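Local structure of benzoylformate decarboxylase (Mycobacterium smegmatis, 4Q9D) at residues L20-G25 against T43-L48; L54-G59 against A411-A416; K66-N71 against T93-T98; W125-Y130 against Y146-Q151; A140-A145 against V157-P162. The protein belongs to the thiamine pyrophosphate enzyme family, with N-terminal, central and C-terminal domains of that family, and binds a magnesium ion. All coordinates share one frame; numbering follows the deposited sequence.

Interaction 1 of 5, residues L20-G25 against T43-L48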
# COMPACT_ATOMS: atom_id res chain seq x y z
N LEU B 20 -22.48 19.67 -6.26
CA LEU B 20 -21.36 19.25 -7.10
C LEU B 20 -21.71 19.29 -8.57
O LEU B 20 -21.80 18.25 -9.22
CB LEU B 20 -20.89 17.84 -6.71
CG LEU B 20 -20.28 17.70 -5.31
CD1 LEU B 20 -20.08 16.23 -4.96
CD2 LEU B 20 -18.95 18.44 -5.24
N THR B 21 -21.88 20.49 -9.12
CA THR B 21 -22.43 20.64 -10.47
C THR B 21 -21.40 21.12 -11.49
O THR B 21 -21.73 21.44 -12.64
CB THR B 21 -23.65 21.59 -10.49
OG1 THR B 21 -23.29 22.82 -9.87
CG2 THR B 21 -24.81 20.95 -9.69
N THR B 22 -20.15 21.14 -11.08
CA THR B 22 -19.08 21.47 -12.01
C THR B 22 -18.05 20.36 -12.00
O THR B 22 -17.57 19.96 -10.95
CB THR B 22 -18.41 22.80 -11.65
OG1 THR B 22 -19.41 23.83 -11.54
CG2 THR B 22 -17.35 23.18 -12.70
N VAL B 23 -17.71 19.85 -13.19
CA VAL B 23 -16.75 18.76 -13.29
C VAL B 23 -15.53 19.25 -14.05
O VAL B 23 -15.66 19.78 -15.14
CB VAL B 23 -17.38 17.55 -14.07
CG1 VAL B 23 -16.34 16.44 -14.31
CG2 VAL B 23 -18.61 17.02 -13.36
N PHE B 24 -14.36 19.06 -13.46
CA PHE B 24 -13.10 19.41 -14.11
C PHE B 24 -12.48 18.13 -14.60
O PHE B 24 -12.41 17.15 -13.87
CB PHE B 24 -12.15 20.09 -13.12
CG PHE B 24 -12.68 21.39 -12.60
CD1 PHE B 24 -13.61 21.40 -11.59
CD2 PHE B 24 -12.28 22.60 -13.17
CE1 PHE B 24 -14.15 22.61 -11.11
CE2 PHE B 24 -12.81 23.79 -12.72
CZ PHE B 24 -13.76 23.81 -11.70
N GLY B 25 -12.04 18.11 -15.84
CA GLY B 25 -11.37 16.92 -16.27
C GLY B 25 -10.91 16.96 -17.70
O GLY B 25 -10.91 17.99 -18.37
N THR B 43 -21.87 21.89 -15.38
CA THR B 43 -20.83 22.50 -16.19
C THR B 43 -19.58 21.61 -16.26
O THR B 43 -19.08 21.15 -15.24
CB THR B 43 -20.44 23.88 -15.63
OG1 THR B 43 -21.62 24.69 -15.57
CG2 THR B 43 -19.38 24.56 -16.52
N TYR B 44 -19.09 21.37 -17.47
CA TYR B 44 -17.89 20.60 -17.65
C TYR B 44 -16.78 21.58 -17.98
O TYR B 44 -16.91 22.34 -18.92
CB TYR B 44 -18.04 19.63 -18.81
CG TYR B 44 -16.87 18.69 -18.86
CD1 TYR B 44 -16.84 17.54 -18.07
CD2 TYR B 44 -15.77 18.96 -19.67
CE1 TYR B 44 -15.77 16.67 -18.10
CE2 TYR B 44 -14.68 18.10 -19.69
CZ TYR B 44 -14.69 16.94 -18.91
OH TYR B 44 -13.63 16.05 -18.93
N VAL B 45 -15.70 21.57 -17.21
CA VAL B 45 -14.57 22.45 -17.51
C VAL B 45 -13.43 21.61 -18.06
O VAL B 45 -12.82 20.85 -17.33
CB VAL B 45 -14.10 23.26 -16.27
CG1 VAL B 45 -12.91 24.17 -16.64
CG2 VAL B 45 -15.27 24.09 -15.70
N LEU B 46 -13.15 21.76 -19.35
CA LEU B 46 -12.10 21.01 -20.01
C LEU B 46 -10.71 21.66 -19.87
O LEU B 46 -10.55 22.86 -20.15
CB LEU B 46 -12.43 20.89 -21.50
CG LEU B 46 -11.33 20.24 -22.35
CD1 LEU B 46 -11.16 18.77 -22.03
CD2 LEU B 46 -11.57 20.47 -23.86
N SER B 47 -9.74 20.85 -19.45
CA SER B 47 -8.31 21.19 -19.45
C SER B 47 -7.63 20.27 -20.42
O SER B 47 -8.01 19.10 -20.52
CB SER B 47 -7.66 20.88 -18.08
OG SER B 47 -8.05 21.83 -17.13
N LEU B 48 -6.58 20.77 -21.07
CA LEU B 48 -5.79 20.00 -22.02
C LEU B 48 -4.88 18.92 -21.41
O LEU B 48 -4.37 18.08 -22.14
CB LEU B 48 -4.97 20.93 -22.92
CG LEU B 48 -5.89 21.88 -23.75
CD1 LEU B 48 -5.09 22.87 -24.58
CD2 LEU B 48 -6.82 21.08 -24.64
O HOH W 1 -23.03 24.31 -13.33

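Interaction 2 of 5, residues L54-G59 against A411-A416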
# COMPACT_ATOMS: atom_id res chain seq x y z
N LEU B 54 -6.80 19.02 -12.27
CA LEU B 54 -6.95 18.85 -10.84
C LEU B 54 -6.56 20.14 -10.08
O LEU B 54 -7.24 20.52 -9.14
CB LEU B 54 -6.17 17.62 -10.36
CG LEU B 54 -6.48 17.09 -8.95
CD1 LEU B 54 -6.03 15.64 -8.85
CD2 LEU B 54 -5.71 17.96 -7.89
N ALA B 55 -5.50 20.82 -10.52
CA ALA B 55 -5.08 22.08 -9.88
C ALA B 55 -6.13 23.17 -10.11
O ALA B 55 -6.35 24.00 -9.25
CB ALA B 55 -3.69 22.54 -10.41
N MET B 56 -6.80 23.13 -11.26
CA MET B 56 -7.89 24.05 -11.56
C MET B 56 -9.04 23.81 -10.58
O MET B 56 -9.62 24.75 -10.04
CB MET B 56 -8.36 23.83 -13.00
CG MET B 56 -9.08 24.99 -13.64
SD MET B 56 -9.48 24.61 -15.37
CE MET B 56 -7.80 24.50 -16.04
N ALA B 57 -9.36 22.53 -10.35
CA ALA B 57 -10.44 22.19 -9.42
C ALA B 57 -10.07 22.66 -8.05
O ALA B 57 -10.92 23.14 -7.30
CB ALA B 57 -10.70 20.66 -9.41
N ASP B 58 -8.78 22.51 -7.71
CA ASP B 58 -8.26 22.94 -6.41
C ASP B 58 -8.53 24.46 -6.24
O ASP B 58 -9.15 24.89 -5.26
CB ASP B 58 -6.75 22.65 -6.37
CG ASP B 58 -6.11 22.87 -5.00
OD1 ASP B 58 -6.79 23.29 -4.03
OD2 ASP B 58 -4.88 22.58 -4.89
N GLY B 59 -8.13 25.26 -7.22
CA GLY B 59 -8.38 26.69 -7.15
C GLY B 59 -9.87 27.04 -7.08
O GLY B 59 -10.27 27.93 -6.33
N ALA B 411 -4.50 26.86 -11.18
CA ALA B 411 -5.26 27.34 -10.01
C ALA B 411 -5.87 28.72 -10.26
O ALA B 411 -7.00 28.99 -9.84
CB ALA B 411 -4.36 27.36 -8.76
N ALA B 412 -5.12 29.60 -10.92
CA ALA B 412 -5.67 30.92 -11.27
C ALA B 412 -6.95 30.80 -12.13
O ALA B 412 -7.89 31.56 -11.95
CB ALA B 412 -4.62 31.77 -12.00
N VAL B 413 -6.94 29.88 -13.09
CA VAL B 413 -8.09 29.64 -13.95
C VAL B 413 -9.25 29.13 -13.08
O VAL B 413 -10.38 29.60 -13.20
CB VAL B 413 -7.76 28.59 -15.05
CG1 VAL B 413 -9.01 28.33 -15.94
CG2 VAL B 413 -6.60 29.05 -15.91
N GLY B 414 -8.95 28.17 -12.20
CA GLY B 414 -9.95 27.69 -11.25
C GLY B 414 -10.51 28.77 -10.32
O GLY B 414 -11.71 28.83 -10.09
N ILE B 415 -9.64 29.63 -9.79
CA ILE B 415 -10.08 30.71 -8.91
C ILE B 415 -11.01 31.67 -9.65
O ILE B 415 -12.04 32.08 -9.13
CB ILE B 415 -8.87 31.48 -8.32
CG1 ILE B 415 -8.12 30.60 -7.30
CG2 ILE B 415 -9.33 32.79 -7.66
CD1 ILE B 415 -6.59 30.94 -7.18
N ALA B 416 -10.65 32.03 -10.88
CA ALA B 416 -11.50 32.95 -11.65
C ALA B 416 -12.85 32.31 -12.01
O ALA B 416 -13.89 32.97 -11.95
CB ALA B 416 -10.77 33.46 -12.89

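Interaction 3 of 5, residues K66-N71 against T93-T98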
# COMPACT_ATOMS: atom_id res chain seq x y z
N LYS B 66 -16.14 25.45 -1.43
CA LYS B 66 -17.00 24.28 -1.61
C LYS B 66 -16.22 23.19 -2.31
O LYS B 66 -15.27 23.50 -3.04
CB LYS B 66 -18.20 24.67 -2.49
CG LYS B 66 -19.14 25.63 -1.80
CD LYS B 66 -20.31 26.04 -2.68
CE LYS B 66 -21.33 26.86 -1.84
NZ LYS B 66 -22.52 27.27 -2.64
N PRO B 67 -16.63 21.92 -2.14
CA PRO B 67 -15.92 20.81 -2.79
C PRO B 67 -16.09 20.86 -4.29
O PRO B 67 -17.02 21.50 -4.78
CB PRO B 67 -16.58 19.55 -2.18
CG PRO B 67 -17.94 20.00 -1.75
CD PRO B 67 -17.80 21.48 -1.36
N ALA B 68 -15.19 20.22 -5.02
CA ALA B 68 -15.28 20.18 -6.49
C ALA B 68 -14.97 18.77 -6.97
O ALA B 68 -14.24 18.02 -6.31
CB ALA B 68 -14.29 21.15 -7.12
N LEU B 69 -15.50 18.45 -8.14
CA LEU B 69 -15.43 17.11 -8.69
C LEU B 69 -14.45 17.10 -9.85
O LEU B 69 -14.46 17.98 -10.69
CB LEU B 69 -16.84 16.74 -9.16
CG LEU B 69 -17.25 15.39 -9.67
CD1 LEU B 69 -16.89 14.30 -8.68
CD2 LEU B 69 -18.77 15.48 -9.88
N VAL B 70 -13.57 16.12 -9.87
CA VAL B 70 -12.62 15.99 -10.94
C VAL B 70 -12.86 14.64 -11.60
O VAL B 70 -13.22 13.67 -10.92
CB VAL B 70 -11.21 16.08 -10.36
CG1 VAL B 70 -10.17 15.94 -11.44
CG2 VAL B 70 -11.04 17.45 -9.63
N ASN B 71 -12.70 14.56 -12.93
CA ASN B 71 -12.90 13.28 -13.62
C ASN B 71 -11.75 12.99 -14.54
O ASN B 71 -11.46 13.80 -15.42
CB ASN B 71 -14.25 13.25 -14.37
CG ASN B 71 -14.55 11.90 -15.02
OD1 ASN B 71 -14.74 11.83 -16.23
ND2 ASN B 71 -14.58 10.82 -14.22
N THR B 93 -7.72 20.64 0.52
CA THR B 93 -8.81 21.01 -0.37
C THR B 93 -9.76 19.82 -0.56
O THR B 93 -9.32 18.73 -0.90
CB THR B 93 -8.25 21.42 -1.73
OG1 THR B 93 -7.28 22.46 -1.54
CG2 THR B 93 -9.39 21.93 -2.65
N PRO B 94 -11.08 20.04 -0.34
CA PRO B 94 -12.05 18.94 -0.51
C PRO B 94 -12.34 18.63 -1.98
O PRO B 94 -13.30 19.14 -2.52
CB PRO B 94 -13.32 19.45 0.20
CG PRO B 94 -13.26 20.95 0.04
CD PRO B 94 -11.73 21.29 0.10
N LEU B 95 -11.51 17.81 -2.61
CA LEU B 95 -11.76 17.44 -3.99
C LEU B 95 -12.23 16.00 -4.06
O LEU B 95 -11.65 15.13 -3.41
CB LEU B 95 -10.49 17.58 -4.84
CG LEU B 95 -9.92 19.00 -4.94
CD1 LEU B 95 -8.70 19.01 -5.83
CD2 LEU B 95 -10.98 19.96 -5.51
N ILE B 96 -13.25 15.74 -4.87
CA ILE B 96 -13.64 14.36 -5.16
C ILE B 96 -13.06 13.99 -6.52
O ILE B 96 -13.50 14.48 -7.57
CB ILE B 96 -15.17 14.21 -5.14
CG1 ILE B 96 -15.67 14.59 -3.74
CG2 ILE B 96 -15.59 12.77 -5.55
CD1 ILE B 96 -17.16 14.66 -3.66
N ILE B 97 -12.03 13.15 -6.49
CA ILE B 97 -11.35 12.77 -7.72
C ILE B 97 -11.96 11.44 -8.18
O ILE B 97 -11.97 10.47 -7.42
CB ILE B 97 -9.82 12.59 -7.51
CG1 ILE B 97 -9.19 13.70 -6.64
CG2 ILE B 97 -9.12 12.45 -8.87
CD1 ILE B 97 -9.18 15.03 -7.32
N THR B 98 -12.46 11.38 -9.41
CA THR B 98 -12.97 10.12 -9.97
C THR B 98 -12.21 9.81 -11.22
O THR B 98 -11.70 10.71 -11.90
CB THR B 98 -14.48 10.17 -10.29
OG1 THR B 98 -14.72 11.07 -11.38
CG2 THR B 98 -15.26 10.64 -9.07

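Interaction 4 of 5, residues W125-Y130 against Y146-Q151. With FMT (formic acid), chain G.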
# COMPACT_ATOMS: atom_id res chain seq x y z
N TRP B 125 -1.69 10.02 -1.07
CA TRP B 125 -2.11 11.42 -1.15
C TRP B 125 -3.62 11.65 -1.22
O TRP B 125 -4.06 12.65 -1.78
CB TRP B 125 -1.38 12.12 -2.31
CG TRP B 125 0.10 12.11 -2.02
CD1 TRP B 125 1.03 11.30 -2.56
CD2 TRP B 125 0.78 12.93 -1.06
NE1 TRP B 125 2.27 11.57 -2.02
CE2 TRP B 125 2.15 12.57 -1.11
CE3 TRP B 125 0.38 13.96 -0.20
CZ2 TRP B 125 3.11 13.19 -0.30
CZ3 TRP B 125 1.35 14.58 0.61
CH2 TRP B 125 2.69 14.18 0.55
N VAL B 126 -4.40 10.73 -0.63
CA VAL B 126 -5.83 10.97 -0.49
C VAL B 126 -6.28 10.56 0.91
O VAL B 126 -5.66 9.70 1.52
CB VAL B 126 -6.66 10.14 -1.51
CG1 VAL B 126 -6.61 10.78 -2.88
CG2 VAL B 126 -6.17 8.66 -1.54
N LYS B 127 -7.35 11.18 1.42
CA LYS B 127 -7.95 10.75 2.68
C LYS B 127 -8.56 9.37 2.56
O LYS B 127 -8.69 8.66 3.53
CB LYS B 127 -9.06 11.71 3.15
CG LYS B 127 -8.60 13.14 3.51
CD LYS B 127 -9.78 13.97 4.02
CE LYS B 127 -10.19 13.58 5.45
NZ LYS B 127 -11.31 14.50 5.91
N TRP B 128 -8.94 8.98 1.34
CA TRP B 128 -9.73 7.79 1.14
C TRP B 128 -9.70 7.46 -0.34
O TRP B 128 -9.74 8.36 -1.19
CB TRP B 128 -11.16 8.05 1.59
CG TRP B 128 -12.09 6.86 1.50
CD1 TRP B 128 -11.96 5.67 2.15
CD2 TRP B 128 -13.33 6.77 0.76
NE1 TRP B 128 -13.01 4.84 1.84
CE2 TRP B 128 -13.88 5.51 1.02
CE3 TRP B 128 -14.01 7.63 -0.09
CZ2 TRP B 128 -15.08 5.07 0.42
CZ3 TRP B 128 -15.22 7.21 -0.65
CH2 TRP B 128 -15.73 5.95 -0.40
N SER B 129 -9.68 6.17 -0.65
CA SER B 129 -9.54 5.69 -2.02
C SER B 129 -10.47 4.46 -2.12
O SER B 129 -10.41 3.57 -1.27
CB SER B 129 -8.07 5.28 -2.20
OG SER B 129 -7.80 4.92 -3.51
N TYR B 130 -11.33 4.40 -3.12
CA TYR B 130 -12.34 3.32 -3.12
C TYR B 130 -12.83 2.98 -4.51
O TYR B 130 -12.97 3.86 -5.36
CB TYR B 130 -13.52 3.79 -2.26
CG TYR B 130 -14.57 2.75 -1.95
CD1 TYR B 130 -14.28 1.66 -1.12
CD2 TYR B 130 -15.87 2.88 -2.43
CE1 TYR B 130 -15.28 0.71 -0.80
CE2 TYR B 130 -16.86 1.96 -2.10
CZ TYR B 130 -16.57 0.88 -1.30
OH TYR B 130 -17.58 -0.01 -1.01
N TYR B 146 -17.96 12.54 -0.53
CA TYR B 146 -18.26 13.90 -0.06
C TYR B 146 -18.12 13.99 1.46
O TYR B 146 -17.53 14.93 1.97
CB TYR B 146 -19.71 14.30 -0.48
CG TYR B 146 -20.19 15.67 0.02
CD1 TYR B 146 -20.29 16.75 -0.85
CD2 TYR B 146 -20.58 15.86 1.35
CE1 TYR B 146 -20.75 17.99 -0.42
CE2 TYR B 146 -21.03 17.11 1.80
CZ TYR B 146 -21.11 18.16 0.91
OH TYR B 146 -21.56 19.38 1.35
N ALA B 147 -18.65 13.00 2.17
CA ALA B 147 -18.52 12.97 3.62
C ALA B 147 -17.06 12.97 4.08
O ALA B 147 -16.67 13.72 5.00
CB ALA B 147 -19.29 11.77 4.22
N VAL B 148 -16.24 12.14 3.44
CA VAL B 148 -14.83 12.05 3.86
C VAL B 148 -14.07 13.35 3.52
O VAL B 148 -13.37 13.88 4.36
CB VAL B 148 -14.09 10.87 3.24
CG1 VAL B 148 -12.55 10.94 3.61
CG2 VAL B 148 -14.73 9.51 3.67
N ALA B 149 -14.24 13.83 2.29
CA ALA B 149 -13.61 15.06 1.84
C ALA B 149 -13.94 16.25 2.73
O ALA B 149 -13.09 17.10 2.95
CB ALA B 149 -14.05 15.38 0.37
N MET B 150 -15.18 16.32 3.23
CA MET B 150 -15.70 17.53 3.86
C MET B 150 -15.53 17.54 5.36
O MET B 150 -15.55 18.61 5.96
CB MET B 150 -17.18 17.74 3.50
CG MET B 150 -17.40 18.14 2.04
SD MET B 150 -16.73 19.81 1.71
CE MET B 150 -17.99 20.83 2.51
N GLN B 151 -15.35 16.37 5.97
CA GLN B 151 -15.11 16.33 7.41
C GLN B 151 -13.67 16.75 7.69
O GLN B 151 -12.78 16.52 6.88
CB GLN B 151 -15.43 14.97 8.01
CG GLN B 151 -16.91 14.59 7.86
CD GLN B 151 -17.22 13.23 8.47
OE1 GLN B 151 -18.13 13.11 9.31
NE2 GLN B 151 -16.46 12.21 8.07
C FMT G . -21.85 19.25 4.81
O1 FMT G . -21.62 19.85 3.75
O2 FMT G . -22.55 18.22 4.83

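Interaction 5 of 5, residues A140-A145 against V157-P162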
# COMPACT_ATOMS: atom_id res chain seq x y z
N ALA B 140 -24.20 5.76 -3.24
CA ALA B 140 -23.78 5.88 -1.84
C ALA B 140 -22.26 6.16 -1.73
O ALA B 140 -21.83 6.80 -0.78
CB ALA B 140 -24.14 4.62 -1.03
N ALA B 141 -21.47 5.66 -2.68
CA ALA B 141 -20.00 5.87 -2.65
C ALA B 141 -19.66 7.34 -2.88
O ALA B 141 -18.76 7.91 -2.23
CB ALA B 141 -19.31 5.01 -3.67
N PHE B 142 -20.39 7.98 -3.78
CA PHE B 142 -20.26 9.43 -3.95
C PHE B 142 -20.64 10.20 -2.68
O PHE B 142 -19.96 11.16 -2.29
CB PHE B 142 -21.05 9.93 -5.17
CG PHE B 142 -20.28 9.81 -6.47
CD1 PHE B 142 -20.34 8.64 -7.23
CD2 PHE B 142 -19.52 10.86 -6.94
CE1 PHE B 142 -19.66 8.54 -8.43
CE2 PHE B 142 -18.81 10.76 -8.15
CZ PHE B 142 -18.88 9.59 -8.89
N MET B 143 -21.71 9.78 -2.01
CA MET B 143 -22.12 10.49 -0.79
C MET B 143 -21.02 10.35 0.24
O MET B 143 -20.67 11.28 0.96
CB MET B 143 -23.44 9.91 -0.23
CG MET B 143 -23.92 10.68 1.01
SD MET B 143 -24.44 12.36 0.58
CE MET B 143 -23.15 13.32 1.39
N GLN B 144 -20.47 9.14 0.31
CA GLN B 144 -19.40 8.85 1.23
C GLN B 144 -18.13 9.65 0.86
O GLN B 144 -17.42 10.19 1.76
CB GLN B 144 -19.17 7.32 1.23
CG GLN B 144 -18.16 6.83 2.20
CD GLN B 144 -18.17 5.29 2.37
OE1 GLN B 144 -17.14 4.72 2.65
NE2 GLN B 144 -19.35 4.64 2.30
N ALA B 145 -17.85 9.77 -0.44
CA ALA B 145 -16.67 10.52 -0.86
C ALA B 145 -16.78 11.95 -0.35
O ALA B 145 -15.81 12.51 0.20
CB ALA B 145 -16.48 10.50 -2.37
N VAL B 157 -10.25 12.97 -2.12
CA VAL B 157 -10.51 11.53 -2.05
C VAL B 157 -10.59 10.97 -3.47
O VAL B 157 -10.77 11.74 -4.42
CB VAL B 157 -11.80 11.22 -1.27
CG1 VAL B 157 -11.73 11.81 0.15
CG2 VAL B 157 -13.01 11.77 -2.01
N PHE B 158 -10.45 9.65 -3.60
CA PHE B 158 -10.42 9.02 -4.91
C PHE B 158 -11.49 7.91 -5.04
O PHE B 158 -11.62 7.02 -4.18
CB PHE B 158 -9.02 8.43 -5.20
CG PHE B 158 -8.90 7.74 -6.54
CD1 PHE B 158 -8.75 8.46 -7.72
CD2 PHE B 158 -8.89 6.36 -6.61
CE1 PHE B 158 -8.62 7.82 -8.96
CE2 PHE B 158 -8.78 5.71 -7.84
CZ PHE B 158 -8.65 6.43 -9.02
N LEU B 159 -12.23 7.95 -6.14
CA LEU B 159 -13.24 6.93 -6.44
C LEU B 159 -13.00 6.43 -7.83
O LEU B 159 -12.96 7.21 -8.78
CB LEU B 159 -14.63 7.55 -6.43
CG LEU B 159 -15.54 7.43 -5.22
CD1 LEU B 159 -16.87 8.09 -5.59
CD2 LEU B 159 -15.76 5.95 -4.89
N SER B 160 -12.87 5.12 -7.97
CA SER B 160 -12.66 4.47 -9.25
C SER B 160 -13.98 3.78 -9.63
O SER B 160 -14.51 3.01 -8.82
CB SER B 160 -11.61 3.39 -9.10
OG SER B 160 -11.34 2.81 -10.36
N ILE B 161 -14.51 4.05 -10.82
CA ILE B 161 -15.84 3.50 -11.20
C ILE B 161 -15.79 2.72 -12.52
O ILE B 161 -15.66 3.32 -13.61
CB ILE B 161 -16.93 4.59 -11.33
CG1 ILE B 161 -16.88 5.61 -10.15
CG2 ILE B 161 -18.33 3.95 -11.51
CD1 ILE B 161 -17.23 4.95 -8.83
N PRO B 162 -15.91 1.39 -12.44
CA PRO B 162 -16.01 0.55 -13.65
C PRO B 162 -17.06 1.10 -14.64
O PRO B 162 -18.17 1.47 -14.25
CB PRO B 162 -16.42 -0.81 -13.10
CG PRO B 162 -15.80 -0.84 -11.69
CD PRO B 162 -16.00 0.61 -11.20

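Interaction 1 of 5, residues L20-G25 against T43-L48
Val23 and Tyr44 sit side by side in parallel strands, 22-25 and 43-46. Backbone groups of alternate residues bridge them. Val23 is gripped at both ends: its N donates to Thr43 O (2.8 Å) and its O accepts from Val45 N (2.7 Å, 174° at the hydrogen). Thr21 O takes Thr43 N at 2.8 Å and a water proton. That water accepts from Thr43 OG1 (2.7 Å), which ties the carbonyl and the hydroxyl together at the start of the ladder. The bonds are longer toward the far end. Gly25 N reaches Val45 O at 3.2 Å, and Gly25 O receives Ser47 N at 3.3 Å. Phe24 turns its backbone the other way and bonds with Leu69 and Asn71 of the next strand. Leu46 O is taken by Thr446 OG1.

On one face, Phe24 CD2 touches Val45 CB (3.7 Å), and both side chains point the same way. On the other, Tyr44 CG is anti to the backbone N (chi1 -171°), and the ring has Val23 O over one face. Helix 50-64 packs on the Phe24 and Val45 side. The pairing lies at the edge of this chain's parallel sheet, closing a beta-alpha-beta unit in the N-terminal TPP-binding domain.

Interaction 2 of 5, residues L54-G59 against A411-A416
Met56 lies across Val413 at an oblique angle, where helix 54-59 crosses helix 411-416 at -41°. Its chain leaves the backbone extended, with CG anti to the backbone N (chi1 -158°), and bends only at chi3. CG therefore rests against the backbone of Gly414, 3.5 Å from Gly414 N. Farther out, Met56 SD meets Val413 CG1 at 3.8 Å, and the methyl CE lies beside the same branch. Ile415 comes from the other end of the contact. Its CG1 leans on the backbone of the facing helix, 3.6 Å from Gly59 O.

Between these side chains the two backbones almost meet. Gly59 C and Gly414 C are 3.7 Å apart, because neither residue has a side chain to hold the helices off. The axes approach to 6.5 Å. Gly414 CA points its hydrogen at Met56 O (3.2 Å), and Ala411 CA does the same, less closely, to Ala55 O.

The neighbouring Asp58 carboxylate is buried and satisfied by Thr93, Gln62 and Trp407. The helices belong to the N-terminal and C-terminal TPP-binding family regions. With CH...O contacts and apolar touches in place of conventional hydrogen bonds, the join probably relies on close shape matching of two helix backbones.

Interaction 3 of 5, residues K66-N71 against T93-T98
In a beta-alpha-beta crossover of the N-terminal TPP-binding domain, Leu69 faces Ile96 and Val70 faces Ile97 on neighbouring parallel strands. Strands 68-72 and 95-101 are joined through helices 74-80 and 82-90. Ile96 is bonded through both its N and its O: its N donates to Ala68 O (2.9 Å), and its O accepts from Val70 N (2.8 Å). Val70 O in turn takes Thr98 N at 2.8 Å, with the donor tilted 32° from the carbonyl plane. Near the start of the strands the ladder is looser. Ala68 N reaches Pro94 O only through a weak bond, and Pro94 is the centre of an inverse gamma turn.

The side chains alternate between two faces. On one, Val70 and Ile97 lie side by side, with Val70 CB 3.8 Å from Ile97 CD1, and Ala68 CB meets Leu95 CD2. Ala57 and Leu54 of helix 50-64 pack on this face. On the other, Leu69 CD1 swings over to Ile96 CG2 (3.7 Å). Thr98 on that face also touches Phe142 of helix 138-150.

Farther along this face comes a polar pair. Asn71 CG is anti to the backbone N (chi1 -176°), which turns the amide across to the next strand. Asn71 ND2 donates to Thr98 OG1 at 2.9 Å, and that oxygen lies only 12° out of the amide plane.

Interaction 4 of 5, residues W125-Y130 against Y146-Q151
Lys127 and Val148 slide past each other in opposite directions, with the lysine running along the last turn of helix 138-150. Lys127 CB touches Val148 CG1 at 3.6 Å. Beyond CG the chain bends at chi3 (75°), and CD and CE follow Val148 O. CD passes Val148 O at 3.6 Å, and CE comes nearer still, at 3.4 Å. The tip then makes the polar contact: Lys127 NZ donates to Val148 O at 2.7 Å, nearly along the C=O axis. NZ also bonds to Pro153 O, just past the helix. Gln151 O is close to NZ too, but the angle is too poor for a hydrogen bond. A positive charge beside the carbonyls at the C-terminal end of a helix probably complements the partial negative charge there.

Val148 serves a second neighbour. Its CG1 meets Trp128 CB at 3.8 Å, and its CG2 approaches the Trp128 ring obliquely, while Tyr130 CB lies over one face near the rim.

On the far side of the helix, Met150 CG sits over the centre of the Tyr146 ring. A formic acid, probably from the crystallisation liquor, is modelled at the Tyr146 hydroxyl at a doubtfully short distance. Gln151 turns its amide to Ser305 and Pro302 of the third subunit. Overall, the lead-in to strand 128-130 packs against the end of the helix that follows it, in the beta-alpha-beta unit of strand 128-130, helix 138-150 and strand 157-162.

Interaction 5 of 5, residues A140-A145 against V157-P162
The Phe142 ring carries Leu159 CD1 over one face. The methyl lies 3.8 Å from the ring centroid and only 7° off the ring normal, a CH-pi contact centred on the ring. All six ring carbons are at much the same distance from it. Ile161 CD1 approaches obliquely and less closely, 4.4 Å from Phe142 CE1. The ring also touches Thr98 on the next strand, and Thr11 and Leu15 of helix 7-18. It thus lies where that helix, helix 138-150 and the sheet come together.

Leu159 carries most of the contact, and its two methyls divide the work. CD1 serves the ring and also reaches Ala145 CB at 4.0 Å. CD2 turns to Ala141 CB, 3.9 Å away.

This is the helix-on-sheet layer of a beta-alpha-beta unit in a parallel sheet. Helix 140-145 runs almost antiparallel to strand 157-162 (168°), with the axes about 9.4 Å apart. Strand 157-162 lies between strands 95-101 and 128-130, with backbone bonds to both. Alternate residues Val157, Leu159 and Ile161 point their side chains to the helix.

Besides Phe142, the helix offers two alanines, Ala141 and Ala145. At the start of the strand, Val157 CG2 lies between its own backbone N and carbonyl carbon, and this branch packs on Ala145 CB at 3.7 Å. It also comes to 3.6 Å from Ala145 O. Next to Ala145, Gln144 NE2 donates to Val108 O of the fourth subunit.

Interactions 1, 3, 4 and 5 all reach one parallel six-stranded sheet. Interaction 1 is at one edge, on strands 43-46 and 22-25, and closes before the others open. Interaction 3 is in the middle, about 10 Å away between centres, and closes before 4 and 5. Interactions 4 and 5 lie towards the other edge and share helix 138-150. Their segments alternate along the chain, and their centres are about 9 Å apart. Interaction 2 joins helix 50-64 to distant helix 408-421, so interactions 3, 4 and 5 are nested inside its loop. It touches interactions 1 and 3 from one side of the sheet. The N-terminal sheet is thus tied to the C-terminal TPP-binding region.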